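Local structure of nuclear hormone receptor FTZ-F1 (Drosophila melanogaster, 2XHS) at residues F18-D24 with M148-V152; E136-K140 with I205-I209. The protein probably acts as a transcription factor of the NR5A nuclear receptor group, its ligand-binding domain binding a peptide of the Fushi tarazu protein. All coordinates share one frame; numbering follows the deposited sequence.

Interaction 1: F18-D24 with M148-V152; sequences FVQSIDD and MGDYV
Ile22 lies against Val152 and Met148, the latter present as selenomethionine, where the turn after helix 13-20 meets the start of helix 148-159. From its branch point outward, Ile22 divides its contacts. CB of Ile22 sits 4.0 Å from CE of Met148, and the CG2 methyl touches that same CE. With CG1 anti to the carbonyl carbon (chi1 -52°), the longer branch swings to the other partner: CG1 of Ile22 reaches CG1 of Val152 at 3.6 Å. The terminal CD1 of Ile22 stays over that methyl and comes within 4.5 Å of CE2 of Tyr151, approaching the ring obliquely. One turn earlier, Val19 works both branches: its CG1 meets CE of Met148 at 3.8 Å, while CG2 packs on CG of Met148 and, at 4.0 Å, on CG2 of Val152. The Met148 chain bends at chi2 (78°) and again at chi3, which brings CE against both Val19 and Ile22. With an alanine at Val19 both methyls are gone, and CG and CE of Met148 would probably lose their backing, as would one flank of CG2 of Val152. Phe18 adds its CB against Val152, and its ring goes on to meet that of Phe156. The hydroxyl of Tyr151 is hydrogen-bonded to Asp95 of helix 77-102. Such apolar packing of an N-terminal helix on helix 148-159 fits the layered helical sandwich of nuclear receptor ligand-binding domains.

Interaction 2: E136-K140 with I205-I209; sequences ELQNK and ILPEI
Leu137 reaches across to Ile205, Glu208 and Ile209, joining two nearly antiparallel helices of the nuclear receptor helical sandwich: the short helix 135-143 and the long helix 198-224. The segment axes stay 11.2 Å apart at an angle of 163°, so side chains rather than backbones bridge the gap. The closely packed part is made by the two Leu137 methyls. CD1 of Leu137 goes inward to CG1 of Ile209 at 4.1 Å, and Ile209 also touches Asp90 and Leu94 of helix 77-102. CD2 of Leu137 lies against CG2 of Ile205, also at 4.1 Å, and against the aliphatic base of Glu208, whose CB is 3.8 Å away. Having CG beside the backbone N (chi1 -61°) lets Leu137 lean into all three residues.

The other flank is polar and partly open to solvent. There Lys140 stretches out beyond CG and crosses Ile205 obliquely, its CD resting 3.9 Å from the CD1 methyl, so the aliphatic part of the lysine packs on the isoleucine. Farther out it meets Glu208 coming from the opposite direction. The carboxylate of Glu136 stays out of contact with that of Glu208, and the nearby positive charge of Lys140 would probably ease their repulsion. NZ of Lys140 faces both carboxylate oxygens of Glu208 in a salt bridge: a weak 3.2 Å bond runs to OE1, and the shorter one, 3.0 Å to OE2, enters on the syn lone pair of OE2.

In the fold
From the N terminus, the chain runs through 18-24, then 136-140, 148-152 and finally 205-209. Interaction 1 closes a loop with 123 residues between its segments, bringing the end of helix 13-20 back to helix 148-159. Interaction 2 closes a shorter one, with 64 residues between, joining helix 135-143 to helix 198-224. The segments alternate, so the two loops cross, and helices 135-143 and 148-159, which carry one segment of each, follow each other in the chain. The contacts do not touch; their nearest atoms are about 8 Å apart. Helix 77-102 links them: its Leu94 is met by Tyr151 from interaction 1 and by Ile209 from interaction 2.

Interaction 1: F18-D24 with M148-V152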
ATOM      1  N   PHE A  18       3.418   2.446 -15.328  1.00 50.26           N
ATOM      2  CA  PHE A  18       3.092   2.206 -13.966  1.00 49.73           C
ATOM      3  C   PHE A  18       4.264   2.472 -13.087  1.00 50.21           C
ATOM      4  O   PHE A  18       4.146   3.011 -12.038  1.00 50.71           O
ATOM      5  CB  PHE A  18       2.712   0.768 -13.818  1.00 50.34           C
ATOM      6  CG  PHE A  18       1.416   0.435 -14.418  1.00 50.30           C
ATOM      7  CD1 PHE A  18       0.527   1.405 -14.726  1.00 51.25           C
ATOM      8  CD2 PHE A  18       1.079  -0.851 -14.669  1.00 53.19           C
ATOM      9  CE1 PHE A  18      -0.663   1.092 -15.259  1.00 54.03           C
ATOM     10  CE2 PHE A  18      -0.112  -1.150 -15.208  1.00 53.92           C
ATOM     11  CZ  PHE A  18      -0.978  -0.183 -15.501  1.00 54.08           C
ATOM     12  N   VAL A  19       5.421   2.062 -13.504  1.00 50.70           N
ATOM     13  CA  VAL A  19       6.545   2.279 -12.651  1.00 51.73           C
ATOM     14  C   VAL A  19       6.885   3.730 -12.589  1.00 54.40           C
ATOM     15  O   VAL A  19       7.642   4.156 -11.774  1.00 55.49           O
ATOM     16  CB  VAL A  19       7.721   1.518 -13.093  1.00 50.81           C
ATOM     17  CG1 VAL A  19       8.867   2.014 -12.354  1.00 50.72           C
ATOM     18  CG2 VAL A  19       7.527   0.098 -12.773  1.00 49.90           C
ATOM     19  N   GLN A  20       6.347   4.473 -13.518  1.00 57.77           N
ATOM     20  CA  GLN A  20       6.519   5.893 -13.599  1.00 60.75           C
ATOM     21  C   GLN A  20       5.884   6.599 -12.456  1.00 61.37           C
ATOM     22  O   GLN A  20       6.331   7.619 -12.009  1.00 62.48           O
ATOM     23  CB  GLN A  20       5.874   6.384 -14.863  1.00 62.00           C
ATOM     24  CG  GLN A  20       6.820   6.514 -15.977  1.00 67.61           C
ATOM     25  CD  GLN A  20       8.079   7.114 -15.520  1.00 74.56           C
ATOM     26  OE1 GLN A  20       8.073   8.003 -14.702  1.00 78.60           O
ATOM     27  NE2 GLN A  20       9.179   6.640 -16.037  1.00 77.22           N
ATOM     28  N   SER A  21       4.804   6.029 -11.995  1.00 61.78           N
ATOM     29  CA  SER A  21       3.958   6.647 -11.032  1.00 62.13           C
ATOM     30  C   SER A  21       4.449   6.469  -9.645  1.00 61.96           C
ATOM     31  O   SER A  21       3.896   6.991  -8.721  1.00 62.65           O
ATOM     32  CB  SER A  21       2.597   6.046 -11.180  1.00 62.39           C
ATOM     33  OG  SER A  21       2.377   5.841 -12.537  1.00 64.06           O
ATOM     34  N   ILE A  22       5.540   5.769  -9.492  1.00 61.94           N
ATOM     35  CA  ILE A  22       6.062   5.545  -8.184  1.00 61.54           C
ATOM     36  C   ILE A  22       7.275   6.380  -7.932  1.00 62.77           C
ATOM     37  O   ILE A  22       8.220   6.326  -8.674  1.00 63.99           O
ATOM     38  CB  ILE A  22       6.489   4.113  -8.060  1.00 60.12           C
ATOM     39  CG1 ILE A  22       5.359   3.207  -8.484  1.00 60.43           C
ATOM     40  CG2 ILE A  22       6.807   3.796  -6.676  1.00 60.33           C
ATOM     41  CD1 ILE A  22       4.179   3.346  -7.665  1.00 61.28           C
ATOM     42  N   ASP A  23       7.259   7.164  -6.873  1.00 63.42           N
ATOM     43  CA  ASP A  23       8.462   7.809  -6.440  1.00 63.79           C
ATOM     44  C   ASP A  23       8.749   7.256  -5.077  1.00 63.02           C
ATOM     45  O   ASP A  23       8.191   7.692  -4.121  1.00 63.23           O
ATOM     46  CB  ASP A  23       8.267   9.302  -6.346  1.00 65.24           C
ATOM     47  CG  ASP A  23       9.548  10.067  -6.528  1.00 70.18           C
ATOM     48  OD1 ASP A  23      10.601   9.591  -6.100  1.00 72.74           O
ATOM     49  OD2 ASP A  23       9.507  11.167  -7.085  1.00 74.11           O
ATOM     50  N   ASP A  24       9.624   6.276  -4.998  1.00 62.50           N
ATOM     51  CA  ASP A  24       9.982   5.688  -3.742  1.00 62.04           C
ATOM     52  C   ASP A  24      10.630   6.740  -2.917  1.00 62.96           C
ATOM     53  O   ASP A  24      10.487   6.777  -1.728  1.00 63.67           O
ATOM     54  CB  ASP A  24      10.962   4.535  -3.915  1.00 61.48           C
ATOM     55  CG  ASP A  24      10.305   3.276  -4.318  1.00 57.58           C
ATOM     56  OD1 ASP A  24       9.090   3.201  -4.236  1.00 53.33           O
ATOM     57  OD2 ASP A  24      11.002   2.347  -4.698  1.00 50.36           O
HETATM   58  N   MSE A 148      10.074  -4.520  -8.755  1.00 39.22           N
HETATM   59  CA  MSE A 148       9.352  -3.283  -8.802  1.00 39.90           C
HETATM   60  C   MSE A 148       8.200  -3.404  -9.750  1.00 38.52           C
HETATM   61  O   MSE A 148       7.170  -2.854  -9.546  1.00 37.69           O
HETATM   62  CB  MSE A 148      10.277  -2.172  -9.241  1.00 40.48           C
HETATM   63  CG  MSE A 148       9.633  -0.836  -9.538  1.00 47.22           C
HETATM   64 SE   MSE A 148       9.157   0.213  -8.071  1.00 65.46          SE
HETATM   65  CE  MSE A 148       9.688   1.856  -8.632  1.00 64.38           C
ATOM     66  N   GLY A 149       8.386  -4.132 -10.816  1.00 38.73           N
ATOM     67  CA  GLY A 149       7.327  -4.329 -11.763  1.00 37.99           C
ATOM     68  C   GLY A 149       6.157  -5.101 -11.245  1.00 38.40           C
ATOM     69  O   GLY A 149       5.045  -4.782 -11.512  1.00 38.52           O
ATOM     70  N   ASP A 150       6.441  -6.142 -10.505  1.00 37.08           N
ATOM     71  CA  ASP A 150       5.433  -6.954  -9.921  1.00 35.96           C
ATOM     72  C   ASP A 150       4.626  -6.168  -8.958  1.00 36.66           C
ATOM     73  O   ASP A 150       3.450  -6.288  -8.902  1.00 38.85           O
ATOM     74  CB  ASP A 150       6.090  -8.064  -9.141  1.00 36.14           C
ATOM     75  CG  ASP A 150       6.833  -8.995  -9.986  1.00 38.06           C
ATOM     76  OD1 ASP A 150       6.332  -9.334 -11.032  1.00 40.76           O
ATOM     77  OD2 ASP A 150       7.898  -9.429  -9.606  1.00 39.46           O
ATOM     78  N   TYR A 151       5.297  -5.369  -8.169  1.00 35.63           N
ATOM     79  CA  TYR A 151       4.680  -4.607  -7.122  1.00 35.68           C
ATOM     80  C   TYR A 151       3.659  -3.611  -7.598  1.00 35.98           C
ATOM     81  O   TYR A 151       2.682  -3.412  -6.964  1.00 37.47           O
ATOM     82  CB  TYR A 151       5.768  -3.948  -6.289  1.00 35.70           C
ATOM     83  CG  TYR A 151       5.384  -2.684  -5.585  1.00 38.05           C
ATOM     84  CD1 TYR A 151       4.639  -2.708  -4.448  1.00 41.07           C
ATOM     85  CD2 TYR A 151       5.786  -1.472  -6.051  1.00 38.21           C
ATOM     86  CE1 TYR A 151       4.293  -1.587  -3.825  1.00 41.38           C
ATOM     87  CE2 TYR A 151       5.428  -0.349  -5.426  1.00 40.86           C
ATOM     88  CZ  TYR A 151       4.691  -0.414  -4.308  1.00 41.25           C
ATOM     89  OH  TYR A 151       4.338   0.713  -3.661  1.00 45.49           O
ATOM     90  N   VAL A 152       3.908  -2.936  -8.689  1.00 36.38           N
ATOM     91  CA  VAL A 152       2.937  -2.018  -9.214  1.00 37.71           C
ATOM     92  C   VAL A 152       1.698  -2.650  -9.773  1.00 38.16           C
ATOM     93  O   VAL A 152       0.642  -2.128  -9.665  1.00 38.27           O
ATOM     94  CB  VAL A 152       3.535  -1.040 -10.203  1.00 37.26           C
ATOM     95  CG1 VAL A 152       4.399  -0.115  -9.495  1.00 36.74           C
ATOM     96  CG2 VAL A 152       4.340  -1.744 -11.174  1.00 40.38           C
TER

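Interaction 2: E136-K140 with I205-I209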
ATOM      1  N   GLU A 136       6.452 -14.268   6.706  1.00 54.53           N
ATOM      2  CA  GLU A 136       6.273 -15.410   5.891  1.00 55.34           C
ATOM      3  C   GLU A 136       6.013 -14.937   4.505  1.00 53.79           C
ATOM      4  O   GLU A 136       6.474 -15.513   3.577  1.00 54.76           O
ATOM      5  CB  GLU A 136       5.106 -16.197   6.411  1.00 57.18           C
ATOM      6  CG  GLU A 136       5.189 -17.637   6.088  1.00 64.14           C
ATOM      7  CD  GLU A 136       3.935 -18.345   6.419  1.00 73.95           C
ATOM      8  OE1 GLU A 136       3.457 -18.185   7.550  1.00 75.28           O
ATOM      9  OE2 GLU A 136       3.437 -19.077   5.556  1.00 76.98           O
ATOM     10  N   LEU A 137       5.226 -13.895   4.364  1.00 52.40           N
ATOM     11  CA  LEU A 137       4.942 -13.330   3.066  1.00 49.73           C
ATOM     12  C   LEU A 137       6.147 -12.732   2.425  1.00 48.03           C
ATOM     13  O   LEU A 137       6.382 -12.913   1.272  1.00 46.83           O
ATOM     14  CB  LEU A 137       3.846 -12.289   3.180  1.00 49.12           C
ATOM     15  CG  LEU A 137       2.489 -12.740   3.685  1.00 50.93           C
ATOM     16  CD1 LEU A 137       1.592 -11.586   3.679  1.00 53.78           C
ATOM     17  CD2 LEU A 137       1.922 -13.783   2.820  1.00 51.91           C
ATOM     18  N   GLN A 138       6.936 -12.022   3.194  1.00 47.08           N
ATOM     19  CA  GLN A 138       8.103 -11.391   2.644  1.00 47.34           C
ATOM     20  C   GLN A 138       9.003 -12.424   2.079  1.00 47.74           C
ATOM     21  O   GLN A 138       9.586 -12.219   1.067  1.00 46.77           O
ATOM     22  CB  GLN A 138       8.870 -10.628   3.700  1.00 46.73           C
ATOM     23  CG  GLN A 138       9.930  -9.753   3.107  1.00 47.79           C
ATOM     24  CD  GLN A 138      10.732  -9.005   4.093  1.00 47.35           C
ATOM     25  OE1 GLN A 138      10.236  -8.163   4.779  1.00 48.81           O
ATOM     26  NE2 GLN A 138      11.992  -9.279   4.136  1.00 49.70           N
ATOM     27  N   ASN A 139       9.150 -13.537   2.759  1.00 48.61           N
ATOM     28  CA  ASN A 139       9.940 -14.626   2.249  1.00 49.16           C
ATOM     29  C   ASN A 139       9.382 -15.244   0.996  1.00 48.81           C
ATOM     30  O   ASN A 139      10.102 -15.589   0.104  1.00 48.67           O
ATOM     31  CB  ASN A 139      10.075 -15.695   3.301  1.00 50.17           C
ATOM     32  CG  ASN A 139      11.146 -15.397   4.280  1.00 54.74           C
ATOM     33  OD1 ASN A 139      12.195 -14.897   3.925  1.00 60.88           O
ATOM     34  ND2 ASN A 139      10.910 -15.737   5.523  1.00 55.28           N
ATOM     35  N   LYS A 140       8.083 -15.429   0.947  1.00 47.50           N
ATOM     36  CA  LYS A 140       7.483 -16.042  -0.199  1.00 46.37           C
ATOM     37  C   LYS A 140       7.722 -15.180  -1.376  1.00 45.57           C
ATOM     38  O   LYS A 140       8.013 -15.652  -2.431  1.00 45.41           O
ATOM     39  CB  LYS A 140       5.994 -16.164   0.014  1.00 47.07           C
ATOM     40  CG  LYS A 140       5.517 -17.457   0.573  1.00 47.37           C
ATOM     41  CD  LYS A 140       4.081 -17.368   0.891  1.00 49.03           C
ATOM     42  CE  LYS A 140       3.467 -18.688   1.066  1.00 51.94           C
ATOM     43  NZ  LYS A 140       2.208 -18.536   1.766  1.00 52.81           N
ATOM     44  N   ILE A 205      -0.732 -14.481  -3.216  1.00 43.22           N
ATOM     45  CA  ILE A 205      -0.411 -13.680  -2.065  1.00 42.01           C
ATOM     46  C   ILE A 205      -1.462 -12.668  -1.717  1.00 41.39           C
ATOM     47  O   ILE A 205      -1.659 -12.336  -0.589  1.00 41.48           O
ATOM     48  CB  ILE A 205       0.909 -13.014  -2.250  1.00 41.98           C
ATOM     49  CG1 ILE A 205       1.938 -14.047  -2.565  1.00 43.17           C
ATOM     50  CG2 ILE A 205       1.372 -12.482  -0.992  1.00 41.77           C
ATOM     51  CD1 ILE A 205       2.615 -14.511  -1.367  1.00 44.56           C
ATOM     52  N   LEU A 206      -2.160 -12.181  -2.698  1.00 39.29           N
ATOM     53  CA  LEU A 206      -3.041 -11.097  -2.431  1.00 40.01           C
ATOM     54  C   LEU A 206      -4.060 -11.436  -1.396  1.00 40.53           C
ATOM     55  O   LEU A 206      -4.386 -10.634  -0.578  1.00 40.56           O
ATOM     56  CB  LEU A 206      -3.703 -10.659  -3.715  1.00 39.07           C
ATOM     57  CG  LEU A 206      -2.723 -10.003  -4.667  1.00 41.25           C
ATOM     58  CD1 LEU A 206      -3.396  -9.577  -5.874  1.00 41.41           C
ATOM     59  CD2 LEU A 206      -2.150  -8.838  -4.039  1.00 40.44           C
ATOM     60  N   PRO A 207      -4.573 -12.632  -1.443  1.00 41.82           N
ATOM     61  CA  PRO A 207      -5.552 -13.085  -0.498  1.00 42.14           C
ATOM     62  C   PRO A 207      -4.976 -13.134   0.874  1.00 42.86           C
ATOM     63  O   PRO A 207      -5.661 -12.842   1.813  1.00 42.76           O
ATOM     64  CB  PRO A 207      -5.835 -14.482  -0.977  1.00 42.64           C
ATOM     65  CG  PRO A 207      -5.242 -14.603  -2.257  1.00 43.52           C
ATOM     66  CD  PRO A 207      -4.679 -13.365  -2.688  1.00 43.38           C
ATOM     67  N   GLU A 208      -3.741 -13.566   0.975  1.00 43.35           N
ATOM     68  CA  GLU A 208      -3.056 -13.664   2.221  1.00 43.71           C
ATOM     69  C   GLU A 208      -2.828 -12.332   2.816  1.00 43.35           C
ATOM     70  O   GLU A 208      -2.963 -12.145   3.983  1.00 43.57           O
ATOM     71  CB  GLU A 208      -1.724 -14.323   1.996  1.00 45.08           C
ATOM     72  CG  GLU A 208      -1.804 -15.604   1.253  1.00 50.69           C
ATOM     73  CD  GLU A 208      -0.621 -16.467   1.488  1.00 55.33           C
ATOM     74  OE1 GLU A 208      -0.267 -16.654   2.637  1.00 55.94           O
ATOM     75  OE2 GLU A 208      -0.068 -16.983   0.527  1.00 57.97           O
ATOM     76  N   ILE A 209      -2.444 -11.396   1.986  1.00 42.86           N
ATOM     77  CA  ILE A 209      -2.190 -10.061   2.426  1.00 41.03           C
ATOM     78  C   ILE A 209      -3.434  -9.478   2.971  1.00 42.28           C
ATOM     79  O   ILE A 209      -3.397  -8.759   3.912  1.00 42.73           O
ATOM     80  CB  ILE A 209      -1.861  -9.188   1.291  1.00 40.08           C
ATOM     81  CG1 ILE A 209      -0.426  -9.349   0.909  1.00 38.67           C
ATOM     82  CG2 ILE A 209      -2.102  -7.798   1.667  1.00 36.76           C
ATOM     83  CD1 ILE A 209      -0.055  -8.472  -0.161  1.00 35.08           C
TER